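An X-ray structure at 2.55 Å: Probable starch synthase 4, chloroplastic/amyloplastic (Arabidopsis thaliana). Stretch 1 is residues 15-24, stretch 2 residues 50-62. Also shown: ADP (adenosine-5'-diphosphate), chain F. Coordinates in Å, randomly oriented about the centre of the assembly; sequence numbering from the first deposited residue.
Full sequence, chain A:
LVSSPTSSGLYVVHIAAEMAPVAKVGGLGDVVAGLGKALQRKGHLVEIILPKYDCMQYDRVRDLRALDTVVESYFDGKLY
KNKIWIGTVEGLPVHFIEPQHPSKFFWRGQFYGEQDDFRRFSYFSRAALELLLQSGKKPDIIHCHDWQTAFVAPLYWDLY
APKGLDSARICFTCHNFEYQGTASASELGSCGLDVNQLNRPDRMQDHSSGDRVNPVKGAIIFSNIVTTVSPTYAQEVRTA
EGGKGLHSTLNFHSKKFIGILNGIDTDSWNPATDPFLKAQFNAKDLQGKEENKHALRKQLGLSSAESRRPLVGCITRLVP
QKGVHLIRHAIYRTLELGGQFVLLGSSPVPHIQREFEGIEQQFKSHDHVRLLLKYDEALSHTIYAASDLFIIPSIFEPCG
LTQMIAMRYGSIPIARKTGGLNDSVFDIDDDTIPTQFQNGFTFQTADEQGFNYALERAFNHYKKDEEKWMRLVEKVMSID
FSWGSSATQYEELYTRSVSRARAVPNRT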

# COMPACT_ATOMS: atom_id res chain seq x y z
N ILE A 15 12.04 8.30 1.75
CA ILE A 15 11.54 9.33 0.86
C ILE A 15 10.41 8.66 0.09
O ILE A 15 10.63 7.63 -0.54
CB ILE A 15 12.65 9.83 -0.10
CG1 ILE A 15 13.79 10.47 0.71
CG2 ILE A 15 12.10 10.80 -1.14
CD1 ILE A 15 15.08 10.65 -0.08
N ALA A 16 9.22 9.24 0.15
CA ALA A 16 8.05 8.65 -0.49
C ALA A 16 7.02 9.69 -0.80
O ALA A 16 7.06 10.80 -0.25
CB ALA A 16 7.46 7.59 0.42
N ALA A 17 6.06 9.32 -1.64
CA ALA A 17 4.95 10.21 -1.98
C ALA A 17 3.77 10.09 -1.02
O ALA A 17 2.88 10.93 -1.09
CB ALA A 17 4.48 9.94 -3.41
N GLU A 18 3.78 9.09 -0.15
CA GLU A 18 2.71 8.87 0.83
C GLU A 18 3.22 8.44 2.20
O GLU A 18 4.27 7.81 2.33
CB GLU A 18 1.77 7.74 0.38
CG GLU A 18 0.98 7.98 -0.88
CD GLU A 18 0.18 6.72 -1.26
OE1 GLU A 18 -0.64 6.23 -0.44
OE2 GLU A 18 0.39 6.22 -2.38
N MET A 19 2.41 8.77 3.20
CA MET A 19 2.53 8.22 4.53
C MET A 19 1.17 8.31 5.22
O MET A 19 0.56 9.38 5.32
CB MET A 19 3.55 8.99 5.35
CG MET A 19 3.89 8.32 6.69
SD MET A 19 4.75 9.42 7.81
CE MET A 19 4.56 8.51 9.32
N ALA A 20 0.71 7.17 5.71
CA ALA A 20 -0.55 7.11 6.43
C ALA A 20 -0.36 7.71 7.82
O ALA A 20 0.66 7.42 8.46
CB ALA A 20 -1.02 5.66 6.53
N PRO A 21 -1.29 8.54 8.31
CA PRO A 21 -2.59 8.91 7.69
C PRO A 21 -2.59 10.24 6.94
O PRO A 21 -3.54 10.51 6.27
CB PRO A 21 -3.50 9.09 8.91
CG PRO A 21 -2.56 9.60 9.96
CD PRO A 21 -1.20 9.02 9.70
N VAL A 22 -1.51 11.01 7.07
CA VAL A 22 -1.40 12.36 6.57
C VAL A 22 -1.49 12.49 5.06
O VAL A 22 -2.06 13.46 4.55
CB VAL A 22 -0.11 13.05 7.12
CG1 VAL A 22 1.19 12.39 6.61
CG2 VAL A 22 -0.10 14.53 6.78
N ALA A 23 -0.93 11.53 4.33
CA ALA A 23 -1.01 11.52 2.89
C ALA A 23 -1.12 10.10 2.40
O ALA A 23 -0.11 9.43 2.24
CB ALA A 23 0.22 12.19 2.31
N LYS A 24 -2.35 9.65 2.16
CA LYS A 24 -2.62 8.27 1.85
C LYS A 24 -3.60 8.10 0.71
O LYS A 24 -4.70 8.68 0.71
CB LYS A 24 -3.21 7.59 3.08
CG LYS A 24 -3.58 6.15 2.80
CD LYS A 24 -4.35 5.54 3.94
CE LYS A 24 -4.72 4.11 3.58
NZ LYS A 24 -4.98 3.29 4.78
N LEU A 50 8.35 13.84 2.86
CA LEU A 50 7.15 13.87 2.00
C LEU A 50 7.01 15.19 1.30
O LEU A 50 7.62 16.16 1.71
CB LEU A 50 5.88 13.70 2.85
CG LEU A 50 5.73 12.42 3.67
CD1 LEU A 50 4.47 12.48 4.49
CD2 LEU A 50 5.72 11.21 2.77
N PRO A 51 6.17 15.24 0.26
CA PRO A 51 5.73 16.54 -0.18
C PRO A 51 4.72 17.13 0.79
O PRO A 51 4.06 16.41 1.52
CB PRO A 51 5.04 16.25 -1.52
CG PRO A 51 5.50 14.89 -1.93
CD PRO A 51 5.68 14.18 -0.62
N LYS A 52 4.59 18.45 0.76
CA LYS A 52 3.50 19.12 1.43
C LYS A 52 2.39 19.27 0.40
O LYS A 52 2.32 20.27 -0.33
CB LYS A 52 3.92 20.50 1.96
CG LYS A 52 2.79 21.26 2.64
CD LYS A 52 2.96 21.39 4.15
CE LYS A 52 1.98 22.38 4.76
NZ LYS A 52 1.71 23.59 3.90
N TYR A 53 1.51 18.28 0.35
CA TYR A 53 0.31 18.37 -0.46
C TYR A 53 -0.68 19.33 0.20
O TYR A 53 -0.78 19.40 1.43
CB TYR A 53 -0.37 17.03 -0.60
CG TYR A 53 0.46 15.93 -1.25
CD1 TYR A 53 0.65 15.87 -2.63
CD2 TYR A 53 1.01 14.92 -0.47
CE1 TYR A 53 1.38 14.84 -3.20
CE2 TYR A 53 1.74 13.89 -1.04
CZ TYR A 53 1.94 13.85 -2.40
OH TYR A 53 2.66 12.81 -2.94
N ASP A 54 -1.38 20.08 -0.63
CA ASP A 54 -2.53 20.87 -0.16
C ASP A 54 -3.66 19.98 0.39
O ASP A 54 -4.42 20.39 1.29
CB ASP A 54 -3.05 21.77 -1.29
CG ASP A 54 -3.42 20.99 -2.57
OD1 ASP A 54 -3.14 19.76 -2.73
OD2 ASP A 54 -4.01 21.64 -3.44
N CYS A 55 -3.78 18.76 -0.16
CA CYS A 55 -4.86 17.86 0.20
C CYS A 55 -4.47 16.92 1.33
O CYS A 55 -5.10 15.88 1.51
CB CYS A 55 -5.35 17.10 -1.05
SG CYS A 55 -4.09 16.15 -1.95
N MET A 56 -3.42 17.25 2.09
CA MET A 56 -3.00 16.39 3.20
C MET A 56 -3.98 16.44 4.36
O MET A 56 -4.77 17.37 4.47
CB MET A 56 -1.57 16.74 3.65
CG MET A 56 -1.42 18.06 4.47
SD MET A 56 0.30 18.50 4.83
CE MET A 56 0.47 18.32 6.60
N GLN A 57 -3.95 15.40 5.17
CA GLN A 57 -4.86 15.26 6.29
C GLN A 57 -4.17 15.78 7.56
O GLN A 57 -3.28 15.14 8.11
CB GLN A 57 -5.26 13.79 6.43
CG GLN A 57 -6.52 13.56 7.28
CD GLN A 57 -6.53 12.18 7.96
OE1 GLN A 57 -7.18 11.25 7.46
NE2 GLN A 57 -5.81 12.04 9.09
N TYR A 58 -4.64 16.93 8.06
CA TYR A 58 -3.97 17.67 9.11
C TYR A 58 -4.04 17.09 10.51
O TYR A 58 -3.19 17.41 11.33
CB TYR A 58 -4.42 19.15 9.10
CG TYR A 58 -3.68 19.91 8.04
CD1 TYR A 58 -2.34 20.28 8.24
CD2 TYR A 58 -4.26 20.18 6.79
CE1 TYR A 58 -1.62 20.92 7.24
CE2 TYR A 58 -3.55 20.86 5.79
CZ TYR A 58 -2.21 21.21 6.02
OH TYR A 58 -1.44 21.88 5.08
N ASP A 59 -4.95 16.16 10.77
CA ASP A 59 -5.39 16.02 12.15
C ASP A 59 -4.59 15.09 13.04
O ASP A 59 -4.82 15.08 14.25
CB ASP A 59 -6.91 15.81 12.27
CG ASP A 59 -7.40 14.67 11.51
OD1 ASP A 59 -6.89 13.59 11.84
OD2 ASP A 59 -8.32 14.86 10.63
N ARG A 60 -3.62 14.37 12.48
CA ARG A 60 -2.71 13.58 13.30
C ARG A 60 -1.30 14.16 13.27
O ARG A 60 -0.38 13.54 13.80
CB ARG A 60 -2.73 12.12 12.86
CG ARG A 60 -4.15 11.57 12.69
CD ARG A 60 -4.90 11.45 14.02
NE ARG A 60 -4.51 10.23 14.77
CZ ARG A 60 -4.78 9.99 16.06
NH1 ARG A 60 -5.48 10.84 16.80
NH2 ARG A 60 -4.34 8.86 16.60
N VAL A 61 -1.18 15.37 12.72
CA VAL A 61 0.09 16.04 12.61
C VAL A 61 0.25 16.87 13.85
O VAL A 61 -0.52 17.76 14.06
CB VAL A 61 0.14 16.93 11.36
CG1 VAL A 61 1.50 17.60 11.21
CG2 VAL A 61 -0.14 16.13 10.10
N ARG A 62 1.26 16.57 14.66
CA ARG A 62 1.63 17.37 15.83
C ARG A 62 2.76 18.33 15.48
O ARG A 62 3.58 18.05 14.60
CB ARG A 62 2.13 16.46 16.96
CG ARG A 62 1.27 15.26 17.28
CD ARG A 62 -0.05 15.64 17.92
NE ARG A 62 -0.90 14.45 17.94
CZ ARG A 62 -2.09 14.30 17.34
NH1 ARG A 62 -2.68 15.28 16.65
NH2 ARG A 62 -2.70 13.14 17.45
PB ADP F . -3.82 -0.94 -2.76
O1B ADP F . -2.46 -0.48 -2.29
O2B ADP F . -4.94 0.05 -2.64
O3B ADP F . -3.74 -1.53 -4.15
PA ADP F . -3.71 -2.44 -0.29
O1A ADP F . -4.55 -3.58 0.22
O2A ADP F . -2.22 -2.67 -0.26
O3A ADP F . -4.25 -2.14 -1.78
O5' ADP F . -4.00 -1.09 0.53
C5' ADP F . -5.31 -0.52 0.63
C4' ADP F . -5.49 0.42 1.84
O4' ADP F . -6.38 1.49 1.48
C3' ADP F . -6.16 -0.24 3.02
O3' ADP F . -5.77 0.45 4.20
C2' ADP F . -7.63 0.00 2.79
O2' ADP F . -8.39 -0.05 3.98
C1' ADP F . -7.60 1.39 2.22
N9 ADP F . -8.72 1.69 1.31
C8 ADP F . -8.85 1.31 0.03
N7 ADP F . -9.99 1.81 -0.50
C5 ADP F . -10.60 2.54 0.45
C6 ADP F . -11.86 3.34 0.56
N6 ADP F . -12.70 3.45 -0.49
N1 ADP F . -12.11 3.94 1.76
C2 ADP F . -11.27 3.80 2.81
N3 ADP F . -10.13 3.09 2.77
C4 ADP F . -9.76 2.45 1.64

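Segments with little regular structure can still pack firmly when their backbones supply the polar contacts and their side chains fill the gaps between, and this pair is a compact example. The first stretch folds back on itself: Met19 N donates to Ala23 O and Ala23 N to Met19 O, both at 2.8 Å, closing a loop that contains the cis peptide bond before Pro21. The second leaves its strand after Pro51 and makes a type I turn from Tyr53 to Met56, which brings Gln57 alongside Val22. There Gln57 N donates to Val22 O at 2.8 Å and 174°, an almost straight hydrogen bond.

A second hydrogen bond comes from a side chain. Tyr53, with chi1 in the m well, extends its ring so that OH donates to Ala17 O at 2.6 Å; the carbonyl lies at the ring edge, near its plane. Ala23 CB packs 4.0 Å from Tyr53 CD2, an apolar contact made by the methyl group alone.

Around these anchors the two stretches bury 580 Å², both sides summed, with Leu50 and Val22 contributing most; their branched apolar side chains suit a buried site lined with other apolar groups. Branched Val22 bridges separate neighbours: CG1 lies 3.9 Å from Leu50 CD1, while CG2 meets Met56 CE at 3.8 Å and Val61 CG2 at 3.7 Å. Leu50 CD1 also packs 3.7 Å from Met19 CB. Toward solvent, Pro21 CG rests 3.7 Å from Arg60 CG, using the aliphatic part of an exposed arginine.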